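Local coordinates for protein sorting nexin-3 (Saccharomyces cerevisiae, PDB 1OCS) that binds phosphatidylinositol 3-phosphate and helps retrieve late Golgi membrane proteins at the prevacuolar compartment, so that they are retained in the Golgi, at residues E37-H41 against L131-Q136; F57-E61 against I124-R128. All coordinates share one frame. Residues are numbered along the deposited sequence.

Contact 1 (E37-H41 against L131-Q136)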
ATOM      1  N   GLU A  37      10.391   0.932   7.713  1.00 15.32           N
ATOM      2  CA  GLU A  37      10.472  -0.431   7.216  1.00 15.72           C
ATOM      3  C   GLU A  37       9.060  -0.758   6.754  1.00 16.89           C
ATOM      4  O   GLU A  37       8.090  -0.418   7.428  1.00 16.23           O
ATOM      5  CB  GLU A  37      10.862  -1.393   8.345  1.00 17.31           C
ATOM      6  CG  GLU A  37      12.161  -1.038   9.050  1.00 16.88           C
ATOM      7  CD  GLU A  37      12.251  -1.647  10.436  1.00 20.96           C
ATOM      8  OE1 GLU A  37      13.229  -1.352  11.151  1.00 19.20           O
ATOM      9  OE2 GLU A  37      11.341  -2.419  10.812  1.00 20.19           O
ATOM     10  N   ILE A  38       8.929  -1.403   5.606  1.00 15.78           N
ATOM     11  CA  ILE A  38       7.600  -1.756   5.145  1.00 14.38           C
ATOM     12  C   ILE A  38       7.636  -2.964   4.241  1.00 15.15           C
ATOM     13  O   ILE A  38       8.583  -3.167   3.470  1.00 12.91           O
ATOM     14  CB  ILE A  38       6.915  -0.577   4.415  1.00 14.08           C
ATOM     15  CG1 ILE A  38       5.425  -0.885   4.233  1.00 14.22           C
ATOM     16  CG2 ILE A  38       7.585  -0.321   3.070  1.00 13.56           C
ATOM     17  CD1 ILE A  38       4.575   0.355   3.977  1.00 16.90           C
ATOM     18  N   GLU A  39       6.594  -3.775   4.355  1.00 14.90           N
ATOM     19  CA  GLU A  39       6.477  -4.975   3.558  1.00 18.12           C
ATOM     20  C   GLU A  39       5.012  -5.277   3.275  1.00 16.45           C
ATOM     21  O   GLU A  39       4.136  -4.993   4.094  1.00 15.45           O
ATOM     22  CB  GLU A  39       7.117  -6.153   4.303  1.00 22.86           C
ATOM     23  CG  GLU A  39       6.964  -7.494   3.601  1.00 32.70           C
ATOM     24  CD  GLU A  39       7.660  -8.631   4.340  1.00 38.23           C
ATOM     25  OE1 GLU A  39       7.582  -9.787   3.865  1.00 40.25           O
ATOM     26  OE2 GLU A  39       8.284  -8.362   5.392  1.00 39.82           O
ATOM     27  N   VAL A  40       4.757  -5.827   2.095  1.00 15.61           N
ATOM     28  CA  VAL A  40       3.415  -6.221   1.695  1.00 16.30           C
ATOM     29  C   VAL A  40       3.512  -7.733   1.568  1.00 17.24           C
ATOM     30  O   VAL A  40       4.349  -8.243   0.829  1.00 18.62           O
ATOM     31  CB  VAL A  40       3.018  -5.605   0.337  1.00 15.44           C
ATOM     32  CG1 VAL A  40       1.606  -6.059  -0.052  1.00 17.09           C
ATOM     33  CG2 VAL A  40       3.080  -4.083   0.423  1.00 15.58           C
ATOM     34  N   HIS A  41       2.676  -8.449   2.304  1.00 17.57           N
ATOM     35  CA  HIS A  41       2.715  -9.901   2.272  1.00 20.67           C
ATOM     36  C   HIS A  41       1.401 -10.462   2.805  1.00 19.28           C
ATOM     37  O   HIS A  41       0.393  -9.759   2.863  1.00 19.54           O
ATOM     38  CB  HIS A  41       3.879 -10.388   3.142  1.00 23.05           C
ATOM     39  CG  HIS A  41       3.635 -10.230   4.610  1.00 25.57           C
ATOM     40  ND1 HIS A  41       3.161  -9.059   5.161  1.00 27.76           N
ATOM     41  CD2 HIS A  41       3.757 -11.106   5.634  1.00 27.33           C
ATOM     42  CE1 HIS A  41       2.997  -9.221   6.462  1.00 26.87           C
ATOM     43  NE2 HIS A  41       3.351 -10.455   6.774  1.00 30.35           N
ATOM     44  N   LEU A 131       3.548  -5.509  -5.440  1.00 16.62           N
ATOM     45  CA  LEU A 131       3.093  -4.509  -4.480  1.00 17.72           C
ATOM     46  C   LEU A 131       4.131  -4.251  -3.390  1.00 16.50           C
ATOM     47  O   LEU A 131       4.289  -3.117  -2.936  1.00 17.07           O
ATOM     48  CB  LEU A 131       1.768  -4.943  -3.852  1.00 15.43           C
ATOM     49  CG  LEU A 131       0.560  -4.952  -4.798  1.00 16.06           C
ATOM     50  CD1 LEU A 131      -0.635  -5.530  -4.081  1.00 13.00           C
ATOM     51  CD2 LEU A 131       0.259  -3.543  -5.283  1.00 15.15           C
ATOM     52  N   ASN A 132       4.827  -5.303  -2.964  1.00 16.60           N
ATOM     53  CA  ASN A 132       5.850  -5.164  -1.932  1.00 17.20           C
ATOM     54  C   ASN A 132       6.945  -4.225  -2.439  1.00 16.92           C
ATOM     55  O   ASN A 132       7.314  -3.263  -1.773  1.00 16.96           O
ATOM     56  CB  ASN A 132       6.455  -6.530  -1.585  1.00 15.66           C
ATOM     57  CG  ASN A 132       7.509  -6.440  -0.490  1.00 19.09           C
ATOM     58  OD1 ASN A 132       7.202  -6.111   0.656  1.00 15.63           O
ATOM     59  ND2 ASN A 132       8.764  -6.721  -0.845  1.00 16.51           N
ATOM     60  N   THR A 133       7.450  -4.506  -3.635  1.00 18.93           N
ATOM     61  CA  THR A 133       8.496  -3.686  -4.239  1.00 18.91           C
ATOM     62  C   THR A 133       8.022  -2.247  -4.447  1.00 18.26           C
ATOM     63  O   THR A 133       8.748  -1.295  -4.152  1.00 17.66           O
ATOM     64  CB  THR A 133       8.937  -4.277  -5.597  1.00 19.80           C
ATOM     65  OG1 THR A 133       9.530  -5.562  -5.380  1.00 21.41           O
ATOM     66  CG2 THR A 133       9.949  -3.370  -6.282  1.00 21.29           C
ATOM     67  N   TRP A 134       6.799  -2.098  -4.948  1.00 17.82           N
ATOM     68  CA  TRP A 134       6.219  -0.781  -5.202  1.00 16.58           C
ATOM     69  C   TRP A 134       6.103   0.028  -3.909  1.00 16.75           C
ATOM     70  O   TRP A 134       6.488   1.197  -3.856  1.00 15.41           O
ATOM     71  CB  TRP A 134       4.825  -0.938  -5.820  1.00 16.32           C
ATOM     72  CG  TRP A 134       4.221   0.346  -6.326  1.00 15.14           C
ATOM     73  CD1 TRP A 134       4.466   0.949  -7.526  1.00 15.24           C
ATOM     74  CD2 TRP A 134       3.267   1.176  -5.649  1.00 14.33           C
ATOM     75  NE1 TRP A 134       3.721   2.098  -7.641  1.00 13.26           N
ATOM     76  CE2 TRP A 134       2.976   2.263  -6.503  1.00 13.47           C
ATOM     77  CE3 TRP A 134       2.627   1.105  -4.400  1.00 13.05           C
ATOM     78  CZ2 TRP A 134       2.071   3.276  -6.155  1.00 13.33           C
ATOM     79  CZ3 TRP A 134       1.728   2.112  -4.051  1.00 13.98           C
ATOM     80  CH2 TRP A 134       1.458   3.184  -4.930  1.00 12.88           C
ATOM     81  N   MET A 135       5.571  -0.603  -2.867  1.00 15.90           N
ATOM     82  CA  MET A 135       5.382   0.066  -1.586  1.00 17.12           C
ATOM     83  C   MET A 135       6.699   0.516  -0.958  1.00 16.62           C
ATOM     84  O   MET A 135       6.779   1.614  -0.409  1.00 16.05           O
ATOM     85  CB  MET A 135       4.628  -0.857  -0.625  1.00 18.42           C
ATOM     86  CG  MET A 135       3.830  -0.137   0.443  1.00 20.84           C
ATOM     87  SD  MET A 135       2.647   1.061  -0.241  1.00 22.73           S
ATOM     88  CE  MET A 135       2.879   2.404   0.889  1.00 20.22           C
ATOM     89  N   GLN A 136       7.734  -0.321  -1.038  1.00 16.57           N
ATOM     90  CA  GLN A 136       9.028   0.040  -0.463  1.00 17.76           C
ATOM     91  C   GLN A 136       9.636   1.202  -1.240  1.00 19.93           C
ATOM     92  O   GLN A 136      10.319   2.056  -0.672  1.00 19.37           O
ATOM     93  CB  GLN A 136       9.981  -1.163  -0.479  1.00 18.99           C
ATOM     94  CG  GLN A 136       9.446  -2.365   0.299  1.00 20.93           C
ATOM     95  CD  GLN A 136      10.447  -3.496   0.414  1.00 21.87           C
ATOM     96  OE1 GLN A 136      11.376  -3.607  -0.387  1.00 24.32           O
ATOM     97  NE2 GLN A 136      10.252  -4.356   1.406  1.00 22.15           N
TER

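Contact 2 (F57-E61 against I124-R128)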
ATOM      1  N   PHE A  57     -13.002 -11.994  -2.525  1.00 18.85           N
ATOM      2  CA  PHE A  57     -12.005 -10.975  -2.833  1.00 19.66           C
ATOM      3  C   PHE A  57     -10.701 -11.279  -2.112  1.00 20.47           C
ATOM      4  O   PHE A  57     -10.667 -12.094  -1.187  1.00 20.05           O
ATOM      5  CB  PHE A  57     -12.520  -9.593  -2.400  1.00 18.76           C
ATOM      6  CG  PHE A  57     -12.432  -9.342  -0.909  1.00 20.95           C
ATOM      7  CD1 PHE A  57     -11.360  -8.634  -0.368  1.00 20.03           C
ATOM      8  CD2 PHE A  57     -13.418  -9.817  -0.047  1.00 20.26           C
ATOM      9  CE1 PHE A  57     -11.271  -8.401   1.008  1.00 20.96           C
ATOM     10  CE2 PHE A  57     -13.340  -9.592   1.329  1.00 20.95           C
ATOM     11  CZ  PHE A  57     -12.265  -8.882   1.859  1.00 20.42           C
ATOM     12  N   THR A  58      -9.619 -10.637  -2.537  1.00 20.80           N
ATOM     13  CA  THR A  58      -8.352 -10.848  -1.858  1.00 18.83           C
ATOM     14  C   THR A  58      -7.723  -9.525  -1.453  1.00 18.05           C
ATOM     15  O   THR A  58      -7.871  -8.504  -2.134  1.00 15.94           O
ATOM     16  CB  THR A  58      -7.337 -11.682  -2.707  1.00 21.21           C
ATOM     17  OG1 THR A  58      -6.204 -10.882  -3.039  1.00 25.45           O
ATOM     18  CG2 THR A  58      -7.974 -12.215  -3.965  1.00 14.59           C
ATOM     19  N   ASP A  59      -7.076  -9.526  -0.298  1.00 16.75           N
ATOM     20  CA  ASP A  59      -6.401  -8.323   0.151  1.00 16.61           C
ATOM     21  C   ASP A  59      -5.030  -8.718   0.665  1.00 17.22           C
ATOM     22  O   ASP A  59      -4.735  -9.908   0.826  1.00 17.23           O
ATOM     23  CB  ASP A  59      -7.229  -7.565   1.200  1.00 16.19           C
ATOM     24  CG  ASP A  59      -7.537  -8.390   2.433  1.00 18.26           C
ATOM     25  OD1 ASP A  59      -8.294  -7.873   3.280  1.00 18.77           O
ATOM     26  OD2 ASP A  59      -7.036  -9.530   2.562  1.00 17.92           O
ATOM     27  N   TYR A  60      -4.186  -7.722   0.890  1.00 16.31           N
ATOM     28  CA  TYR A  60      -2.823  -7.957   1.327  1.00 16.28           C
ATOM     29  C   TYR A  60      -2.520  -7.195   2.598  1.00 17.09           C
ATOM     30  O   TYR A  60      -3.055  -6.112   2.827  1.00 16.49           O
ATOM     31  CB  TYR A  60      -1.854  -7.510   0.228  1.00 16.53           C
ATOM     32  CG  TYR A  60      -2.199  -8.070  -1.134  1.00 17.63           C
ATOM     33  CD1 TYR A  60      -3.308  -7.603  -1.843  1.00 16.51           C
ATOM     34  CD2 TYR A  60      -1.452  -9.109  -1.688  1.00 18.27           C
ATOM     35  CE1 TYR A  60      -3.671  -8.160  -3.067  1.00 16.75           C
ATOM     36  CE2 TYR A  60      -1.804  -9.673  -2.913  1.00 20.12           C
ATOM     37  CZ  TYR A  60      -2.916  -9.196  -3.594  1.00 18.65           C
ATOM     38  OH  TYR A  60      -3.287  -9.776  -4.782  1.00 18.86           O
ATOM     39  N   GLU A  61      -1.657  -7.764   3.425  1.00 16.65           N
ATOM     40  CA  GLU A  61      -1.285  -7.104   4.660  1.00 17.71           C
ATOM     41  C   GLU A  61      -0.066  -6.209   4.455  1.00 16.82           C
ATOM     42  O   GLU A  61       0.900  -6.586   3.788  1.00 15.79           O
ATOM     43  CB  GLU A  61      -0.973  -8.132   5.752  1.00 19.28           C
ATOM     44  CG  GLU A  61      -0.480  -7.505   7.046  1.00 24.69           C
ATOM     45  CD  GLU A  61      -0.145  -8.539   8.103  1.00 26.02           C
ATOM     46  OE1 GLU A  61      -1.060  -9.264   8.532  1.00 30.31           O
ATOM     47  OE2 GLU A  61       1.032  -8.627   8.502  1.00 26.71           O
ATOM     48  N   ILE A 124      -1.986 -13.692  -7.673  1.00 27.40           N
ATOM     49  CA  ILE A 124      -1.882 -13.168  -6.316  1.00 25.63           C
ATOM     50  C   ILE A 124      -0.434 -13.053  -5.845  1.00 25.33           C
ATOM     51  O   ILE A 124      -0.051 -12.043  -5.255  1.00 23.62           O
ATOM     52  CB  ILE A 124      -2.705 -14.024  -5.323  1.00 23.34           C
ATOM     53  CG1 ILE A 124      -4.197 -13.915  -5.671  1.00 22.95           C
ATOM     54  CG2 ILE A 124      -2.478 -13.537  -3.895  1.00 20.97           C
ATOM     55  CD1 ILE A 124      -5.116 -14.742  -4.784  1.00 20.29           C
ATOM     56  N   GLU A 125       0.375 -14.071  -6.115  1.00 25.38           N
ATOM     57  CA  GLU A 125       1.778 -14.032  -5.710  1.00 28.09           C
ATOM     58  C   GLU A 125       2.526 -12.953  -6.487  1.00 28.23           C
ATOM     59  O   GLU A 125       3.390 -12.267  -5.938  1.00 28.99           O
ATOM     60  CB  GLU A 125       2.447 -15.392  -5.933  1.00 31.08           C
ATOM     61  CG  GLU A 125       3.946 -15.383  -5.662  1.00 34.44           C
ATOM     62  CD  GLU A 125       4.294 -14.983  -4.238  1.00 36.56           C
ATOM     63  OE1 GLU A 125       5.487 -14.709  -3.976  1.00 38.80           O
ATOM     64  OE2 GLU A 125       3.383 -14.945  -3.381  1.00 37.43           O
ATOM     65  N   GLU A 126       2.192 -12.802  -7.766  1.00 27.96           N
ATOM     66  CA  GLU A 126       2.832 -11.789  -8.593  1.00 28.02           C
ATOM     67  C   GLU A 126       2.458 -10.403  -8.086  1.00 25.87           C
ATOM     68  O   GLU A 126       3.286  -9.497  -8.072  1.00 24.03           O
ATOM     69  CB  GLU A 126       2.420 -11.954 -10.061  1.00 32.78           C
ATOM     70  CG  GLU A 126       2.950 -13.244 -10.689  1.00 40.77           C
ATOM     71  CD  GLU A 126       2.644 -13.359 -12.175  1.00 44.85           C
ATOM     72  OE1 GLU A 126       1.450 -13.442 -12.542  1.00 46.91           O
ATOM     73  OE2 GLU A 126       3.606 -13.367 -12.977  1.00 47.71           O
ATOM     74  N   ARG A 127       1.209 -10.236  -7.662  1.00 22.97           N
ATOM     75  CA  ARG A 127       0.777  -8.951  -7.133  1.00 23.66           C
ATOM     76  C   ARG A 127       1.446  -8.684  -5.793  1.00 22.27           C
ATOM     77  O   ARG A 127       1.876  -7.566  -5.522  1.00 20.61           O
ATOM     78  CB  ARG A 127      -0.744  -8.908  -6.967  1.00 21.76           C
ATOM     79  CG  ARG A 127      -1.460  -8.641  -8.272  1.00 24.73           C
ATOM     80  CD  ARG A 127      -2.940  -8.350  -8.093  1.00 22.72           C
ATOM     81  NE  ARG A 127      -3.450  -7.699  -9.295  1.00 20.63           N
ATOM     82  CZ  ARG A 127      -4.719  -7.373  -9.503  1.00 20.08           C
ATOM     83  NH1 ARG A 127      -5.639  -7.640  -8.583  1.00 14.89           N
ATOM     84  NH2 ARG A 127      -5.056  -6.767 -10.635  1.00 18.04           N
ATOM     85  N   ARG A 128       1.533  -9.715  -4.959  1.00 21.91           N
ATOM     86  CA  ARG A 128       2.158  -9.570  -3.650  1.00 23.38           C
ATOM     87  C   ARG A 128       3.585  -9.049  -3.823  1.00 22.53           C
ATOM     88  O   ARG A 128       3.961  -8.043  -3.225  1.00 21.45           O
ATOM     89  CB  ARG A 128       2.196 -10.913  -2.923  1.00 24.43           C
ATOM     90  CG  ARG A 128       2.584 -10.808  -1.460  1.00 28.61           C
ATOM     91  CD  ARG A 128       3.489 -11.952  -1.059  1.00 33.38           C
ATOM     92  NE  ARG A 128       4.764 -11.862  -1.758  1.00 39.19           N
ATOM     93  CZ  ARG A 128       5.735 -12.764  -1.673  1.00 42.39           C
ATOM     94  NH1 ARG A 128       6.861 -12.584  -2.352  1.00 43.05           N
ATOM     95  NH2 ARG A 128       5.583 -13.845  -0.916  1.00 43.82           N
TER
HETATM   96  O   HOH W   1      -5.688  -9.084  -5.892  1.00 17.16           O

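Contact 1 (E37-H41 against L131-Q136)
The short axes of strand and helix come within 6.8 Å, nearly antiparallel at 158°, with Val40 and Ile38 as the two bumps set against the helix. Val40 drops into the hollow between Leu131, Asn132 and Met135, with CG2 3.7 Å from both Leu131 O and Met135 CB, and CG1 4.0 Å from Leu131 CB. Two residues earlier, Ile38 leans on the next part of the helix, its CD1 3.6 Å from Met135 CG and its CG2 3.9 Å from Gln136 CG. Glu39, between them, has its CG 3.3 Å from Asn132 OD1. Asn132 and Gln136, one helical turn apart, add polar clasps: Val40 N donates to Asn132 OD1 (2.9 Å), and Gln136 NE2 donates to Ile38 O (2.9 Å). Glu39 pairs through its backbone with Ile63 of the adjacent strand, so these clasps serve backbone groups on the other edge. Met135 also packs on Phe85 and Leu151. Helices laid over a three-stranded antiparallel sheet, as here over its outer strand, are the PX fold.

Contact 2 (F57-E61 against I124-R128)
This is an aromatic-centred strand-to-helix contact with a water at its polar end, buried between the middle strand of the three-stranded sheet and the helix 121-139, at the phosphoinositide site, to which it contributes Arg127. The axes stay 10.1 Å apart at 31°, a gap wide enough for a whole tyrosine ring. Tyr60 fills it. Its CE2 lies 3.8 Å from Ile124 O, which approaches the ring edge near its plane, and 4.0 Å from Ile124 CG2, while the Tyr60 OH reaches within 3.5 Å of Arg127 CB. The ring thus meets one turn of helix, and the same Ile124 O accepts the helical hydrogen bond from Arg128 N (2.8 Å). Further back along the strand, Thr58 CG2 touches Ile124 CD1 at 3.9 Å. The polar link between the segments runs through water: it bonds to Tyr60 OH at 2.7 Å, accepts from Arg127 NH1 at 3.1 Å, and makes a weak bond to Thr58 OG1 at 3.4 Å. Arg127 is one of the residues that bind phosphatidylinositol 3-phosphate; its guanidinium also donates through NH2 to Gly111 O and makes a cation-pi contact with Tyr82. Around this pair, strand 36-46 adds Thr45 against both Thr58 and Ile124, strand 75-81 pairs through Arg80 with the Tyr60 backbone, and the loop residues Phe119 and Leu114 pack on Thr58 and Arg127 respectively.

In the fold
From the N terminus the chain lays down strand 36-46, turns back into strand 57-66, adds strand 75-81, and passes through two short helices and a long loop before helix 121-139 returns it to the sheet. Contact 2 closes an inner loop of 62 residues, and contact 1 closes an outer one of 89 around it; the two do not cross. The same helix serves both, meeting the middle strand with its earlier turns and the outer strand with later ones. The contacts, centred 12 Å apart, also touch: His41 O lies 2.9 Å from Glu61 N, a probable hydrogen bond, and His41 CA packs 3.8 Å from Arg128 CG.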